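Local coordinates for sensor protein CzcS (Pseudomonas aeruginosa, PDB 5GPO), which senses zinc as a membrane-bound histidine kinase and signals through a two-component system that controls metal detoxification and antibiotic resistance, at the interface of chains A and B. Residues are numbered along the deposited sequence; one frame, centred on the assembly and turned at random. Chains: chain A/B, Sensor protein CzcS.

Contact 1: the interface of chains A and B. Residues chain A 21, 24-25; chain B 112-113, 120, 122.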
# COMPACT_ATOMS: atom_id res chain seq x y z
N ARG A 21 -10.59 -4.34 -10.40
CA ARG A 21 -11.78 -4.94 -11.01
C ARG A 21 -11.72 -6.45 -10.95
O ARG A 21 -12.70 -7.11 -10.60
CB ARG A 21 -11.93 -4.48 -12.46
CG ARG A 21 -13.28 -4.89 -13.09
CD ARG A 21 -13.14 -5.27 -14.55
NE ARG A 21 -12.21 -6.39 -14.68
CZ ARG A 21 -12.53 -7.67 -14.49
NH1 ARG A 21 -11.58 -8.59 -14.59
NH2 ARG A 21 -13.77 -8.03 -14.18
N LEU A 24 -12.53 -7.54 -7.45
CA LEU A 24 -13.92 -7.33 -7.03
C LEU A 24 -14.87 -8.28 -7.73
O LEU A 24 -15.79 -8.82 -7.11
CB LEU A 24 -14.35 -5.89 -7.33
CG LEU A 24 -14.13 -4.84 -6.25
CD1 LEU A 24 -14.45 -3.46 -6.81
CD2 LEU A 24 -14.98 -5.16 -5.05
N GLU A 25 -14.69 -8.49 -9.03
CA GLU A 25 -15.68 -9.19 -9.81
C GLU A 25 -15.39 -10.67 -9.99
O GLU A 25 -16.33 -11.45 -10.16
CB GLU A 25 -15.82 -8.52 -11.18
CG GLU A 25 -16.16 -7.03 -11.09
CD GLU A 25 -16.49 -6.43 -12.43
OE1 GLU A 25 -16.10 -7.03 -13.45
OE2 GLU A 25 -17.15 -5.36 -12.48
N MET B 112 -18.70 -0.76 -11.47
CA MET B 112 -18.45 -2.20 -11.49
C MET B 112 -19.66 -2.90 -10.89
O MET B 112 -20.54 -2.26 -10.31
CB MET B 112 -17.19 -2.57 -10.71
CG MET B 112 -15.96 -1.95 -11.31
SD MET B 112 -14.43 -2.47 -10.55
CE MET B 112 -13.34 -1.31 -11.39
N ARG B 113 -19.70 -4.21 -11.05
CA ARG B 113 -20.65 -5.04 -10.33
C ARG B 113 -19.88 -6.10 -9.58
O ARG B 113 -19.21 -6.94 -10.20
CB ARG B 113 -21.68 -5.68 -11.25
CG ARG B 113 -22.75 -6.47 -10.48
CD ARG B 113 -23.94 -6.78 -11.37
NE ARG B 113 -24.50 -5.57 -11.96
CZ ARG B 113 -25.46 -4.83 -11.40
NH1 ARG B 113 -25.98 -5.17 -10.23
NH2 ARG B 113 -25.90 -3.74 -12.02
N VAL B 120 -21.37 -1.06 -7.78
CA VAL B 120 -20.49 -0.18 -7.04
C VAL B 120 -19.83 0.83 -7.98
O VAL B 120 -19.67 0.58 -9.18
CB VAL B 120 -19.40 -0.94 -6.23
CG1 VAL B 120 -20.04 -1.80 -5.13
CG2 VAL B 120 -18.45 -1.76 -7.15
N VAL B 122 -16.20 2.87 -8.17
CA VAL B 122 -14.85 2.63 -7.68
C VAL B 122 -14.03 3.88 -7.98
O VAL B 122 -13.92 4.29 -9.14
CB VAL B 122 -14.20 1.40 -8.33
CG1 VAL B 122 -12.73 1.25 -7.86
CG2 VAL B 122 -15.02 0.14 -8.01

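Contact 2: the interface of chains A and B. Residues chain A 92, 108-110, 112; chain B 14, 17, 21.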
# COMPACT_ATOMS: atom_id res chain seq x y z
N PRO A 92 18.92 3.72 10.68
CA PRO A 92 18.53 2.73 9.69
C PRO A 92 19.57 2.66 8.58
O PRO A 92 20.20 3.67 8.22
CB PRO A 92 17.17 3.25 9.17
CG PRO A 92 17.20 4.70 9.48
CD PRO A 92 17.96 4.83 10.76
N ILE A 108 15.40 0.19 3.10
CA ILE A 108 15.83 0.75 4.37
C ILE A 108 15.54 -0.30 5.43
O ILE A 108 14.50 -0.96 5.41
CB ILE A 108 15.14 2.10 4.67
CG1 ILE A 108 15.76 2.72 5.90
CG2 ILE A 108 13.60 1.96 4.86
CD1 ILE A 108 15.20 4.07 6.23
N GLY A 109 16.49 -0.50 6.33
CA GLY A 109 16.35 -1.52 7.35
C GLY A 109 16.69 -1.00 8.72
O GLY A 109 17.57 -0.16 8.90
N ALA A 110 15.97 -1.54 9.73
CA ALA A 110 16.28 -1.22 11.12
C ALA A 110 15.74 -2.31 12.03
O ALA A 110 14.80 -3.03 11.69
CB ALA A 110 15.69 0.13 11.54
N MET A 112 13.58 -3.28 15.20
CA MET A 112 12.51 -2.78 16.05
C MET A 112 12.27 -3.79 17.16
O MET A 112 12.74 -4.94 17.12
CB MET A 112 11.23 -2.48 15.23
CG MET A 112 11.55 -1.66 13.97
SD MET A 112 10.12 -0.98 13.12
CE MET A 112 10.96 0.12 11.97
N GLN B 14 12.56 6.77 4.67
CA GLN B 14 12.78 6.74 6.11
C GLN B 14 11.52 7.15 6.85
O GLN B 14 11.20 6.60 7.91
CB GLN B 14 13.97 7.64 6.48
CG GLN B 14 14.32 7.59 7.97
CD GLN B 14 15.68 8.18 8.27
OE1 GLN B 14 16.36 8.68 7.36
NE2 GLN B 14 16.08 8.15 9.54
N LEU B 17 9.36 4.01 7.07
CA LEU B 17 9.88 3.10 8.08
C LEU B 17 9.53 3.58 9.48
O LEU B 17 9.21 2.78 10.37
CB LEU B 17 11.40 2.95 7.95
CG LEU B 17 12.01 1.92 8.89
CD1 LEU B 17 11.50 0.55 8.50
CD2 LEU B 17 13.55 1.97 8.80
N ARG B 21 7.42 1.80 12.44
CA ARG B 21 7.84 1.71 13.84
C ARG B 21 6.76 2.24 14.78
O ARG B 21 6.54 1.69 15.87
CB ARG B 21 9.16 2.46 14.06
CG ARG B 21 9.66 2.43 15.51
CD ARG B 21 10.96 3.23 15.71
NE ARG B 21 12.08 2.74 14.91
CZ ARG B 21 12.90 1.74 15.26
NH1 ARG B 21 13.88 1.37 14.46
NH2 ARG B 21 12.72 1.07 16.40

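Contact 3: the interface of chains A and B. Residues chain A 42-43, 46, 67-68; chain B 42, 45-46.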
# COMPACT_ATOMS: atom_id res chain seq x y z
N GLN A 42 -7.72 -4.65 0.03
CA GLN A 42 -6.51 -4.01 0.54
C GLN A 42 -5.25 -4.79 0.15
O GLN A 42 -4.27 -4.20 -0.32
CB GLN A 42 -6.63 -3.89 2.05
CG GLN A 42 -5.45 -3.26 2.72
CD GLN A 42 -5.75 -2.89 4.15
OE1 GLN A 42 -6.11 -1.74 4.45
NE2 GLN A 42 -5.64 -3.86 5.04
N ASP A 43 -5.27 -6.12 0.30
CA ASP A 43 -4.11 -6.92 -0.11
C ASP A 43 -3.77 -6.70 -1.58
O ASP A 43 -2.59 -6.64 -1.95
CB ASP A 43 -4.36 -8.40 0.16
CG ASP A 43 -4.44 -8.74 1.65
OD1 ASP A 43 -3.87 -8.01 2.49
OD2 ASP A 43 -5.08 -9.76 1.97
N VAL A 46 -2.06 -3.22 -2.12
CA VAL A 46 -0.67 -3.14 -1.69
C VAL A 46 0.22 -4.05 -2.54
O VAL A 46 1.43 -3.78 -2.67
CB VAL A 46 -0.57 -3.43 -0.18
CG1 VAL A 46 -1.00 -4.82 0.13
CG2 VAL A 46 0.84 -3.17 0.34
N PHE A 67 5.07 -8.83 3.34
CA PHE A 67 3.87 -8.20 2.80
C PHE A 67 4.22 -7.33 1.60
O PHE A 67 5.32 -6.78 1.50
CB PHE A 67 3.16 -7.27 3.82
CG PHE A 67 3.24 -7.71 5.26
CD1 PHE A 67 4.33 -7.37 6.05
CD2 PHE A 67 2.17 -8.38 5.86
CE1 PHE A 67 4.39 -7.74 7.39
CE2 PHE A 67 2.23 -8.76 7.19
CZ PHE A 67 3.34 -8.44 7.95
N GLY A 68 3.26 -7.20 0.68
CA GLY A 68 3.36 -6.17 -0.34
C GLY A 68 3.71 -6.64 -1.73
O GLY A 68 3.36 -7.75 -2.13
N GLN B 42 0.42 -4.81 8.17
CA GLN B 42 -0.16 -4.82 6.83
C GLN B 42 -1.13 -3.66 6.66
O GLN B 42 -1.17 -3.03 5.59
CB GLN B 42 -0.84 -6.17 6.57
CG GLN B 42 -1.54 -6.30 5.21
CD GLN B 42 -0.59 -6.37 4.01
OE1 GLN B 42 0.41 -5.65 3.95
NE2 GLN B 42 -0.88 -7.26 3.08
N LEU B 45 1.03 -0.50 6.14
CA LEU B 45 1.70 -0.38 4.85
C LEU B 45 0.77 0.27 3.82
O LEU B 45 1.20 1.13 3.04
CB LEU B 45 2.16 -1.76 4.38
CG LEU B 45 3.10 -1.77 3.16
CD1 LEU B 45 4.32 -0.92 3.41
CD2 LEU B 45 3.49 -3.18 2.76
N VAL B 46 -0.51 -0.11 3.83
CA VAL B 46 -1.50 0.47 2.93
C VAL B 46 -1.72 1.94 3.24
O VAL B 46 -1.93 2.76 2.33
CB VAL B 46 -2.81 -0.33 3.05
CG1 VAL B 46 -3.84 0.15 2.03
CG2 VAL B 46 -2.49 -1.82 2.91

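Contact 1: the interface of chains A and B
A:Glu25, near the end of helix 7-27, makes a polar link to strand 104-113 of the partner. Its carboxylate oxygen OE2 accepts a hydrogen bond from the backbone N of B:Arg113 at 3.1 Å. The N-H approaches on the anti side, 30° out of the carboxylate plane, and the bond is fairly straight, 159° at the hydrogen. Glutamate suits this place because its chain, extended beyond CG, is long enough to carry the acceptor from helix to strand. The other oxygen, OE1, forms a salt bridge and hydrogen bond within chain A with A:Arg21 NH2 at 2.6 Å, nearly in the guanidinium plane. Holding both oxygens should limit rotation of the carboxylate.

The apolar contacts centre on B:Met112. Its thioether runs outward along an extended chain, with CG beside the backbone N (chi1 -62°), and its methyl CE reaches A:Arg21 CB at 3.6 Å. The arginine thus offers its aliphatic stem to the partner and its charged end to A:Glu25. A:Leu24 crosses the methionine at about a right angle, its CD1 3.9 Å from B:Met112 SD and 3.8 Å from B:Val122 CG2. Flexible methionine and branched leucine pack against each other between helix and sheet. In the deposited, possibly biological, dimer the site joins helix to partner sheet.

Contact 2: the interface of chains A and B
B:Leu17 points from helix 7-25 straight at strand 104-113 of chain A, in the helix-on-sheet packing of this histidine kinase sensor domain. Its CG lies anti to the backbone N (chi1 -175°), which sends the forked end away from the helix and splits the two methyls between neighbours. CD2 lies among A:Ile108, A:Ala110 and A:Pro92, 3.7 Å from A:Ile108 CD1, while CD1 turns to A:Met112 CE at 3.5 Å. A branched leucine is well suited to touch both groups at once.

A:Ile108 slants across the leucine and extends its CG1 branch along the helix surface, so that CD1 meets B:Gln14 CA at 3.6 Å. The extended B:Gln14 crosses A:Pro92 at about a right angle, bringing its amide NE2 within 3.6 Å of the ring carbon CG; the proline, which follows a cis peptide bond, presents a rigid apolar rim.

A:Met112, two residues beyond A:Ala110 on the strand, lays its thioether between B:Leu17 and the stem of B:Arg21, with SD 3.6 Å from B:Arg21 CA. The arginine bends at chi3 (-60°), turning its guanidinium toward the strand so that A:Met112 CG sits 3.6 Å above one face, toward the rim. The small A:Ala110 leaves room for that group, its CB 3.7 Å from B:Arg21 NH1.

Contact 3: the interface of chains A and B
B:Gln42 enters the space between A:Phe67 and helix 34-47 of chain A, and each part of its side chain finds a different neighbour. CB lies above the ring plane of A:Phe67, out past the rim, 3.8 Å from CD2. CG leaves anti to the backbone N and approaches A:Asp43 OD1 at 4.0 Å. The bend at chi2 (70°) then turns the amide back between phenylalanine and helix. Beyond CD the two ends part: OE1 lies 3.2 Å from A:Phe67 CB, whereas NE2 donates a hydrogen bond to A:Asp43 OD1 at 3.1 Å. This bond is bent, 142° at the hydrogen, and reaches the oxygen from above the carboxylate plane, 40° out of it. NE2 also rests 3.8 Å from A:Val46 CG1. Glutamine suits the place by combining an aliphatic stem for the ring with an amide donor for the carboxylate.

The equivalent A:Gln42 adopts an extended shape and packs its CG tightly on B:Val46 CG2 at 3.3 Å, so the local two-fold is inexact in its side chains. The branched A:Val46 and B:Leu45 meet at about a right angle, CG2 to CD2 at 3.6 Å, which suits a close approach of the helices.

Because A:Asp43 also binds zinc together with A:His39 in this structure, the site both joins the two helices and ties a metal ligand to the opposite subunit, a plausible route by which zinc could affect the dimer.

Contact 1 and contact 2 lie about 36 Å apart, between their C-alpha centres, on opposite flanks of the pair; contact 3 lies between them, about 20 Å from the first and 17 Å from the second. The outer two use the same elements with chains exchanged, the N-terminal helix and strand 104-113, pairing A:Arg21 with B:Met112 and B:Arg21 with A:Met112. Contact 3 instead brings together the helices 34-47 near the two-fold axis. Such reciprocal exchange of helices fits the dimeric nature of histidine kinases, and suggests that a zinc-driven shift at the centre could reach the N-terminal helices, which presumably follow a transmembrane segment.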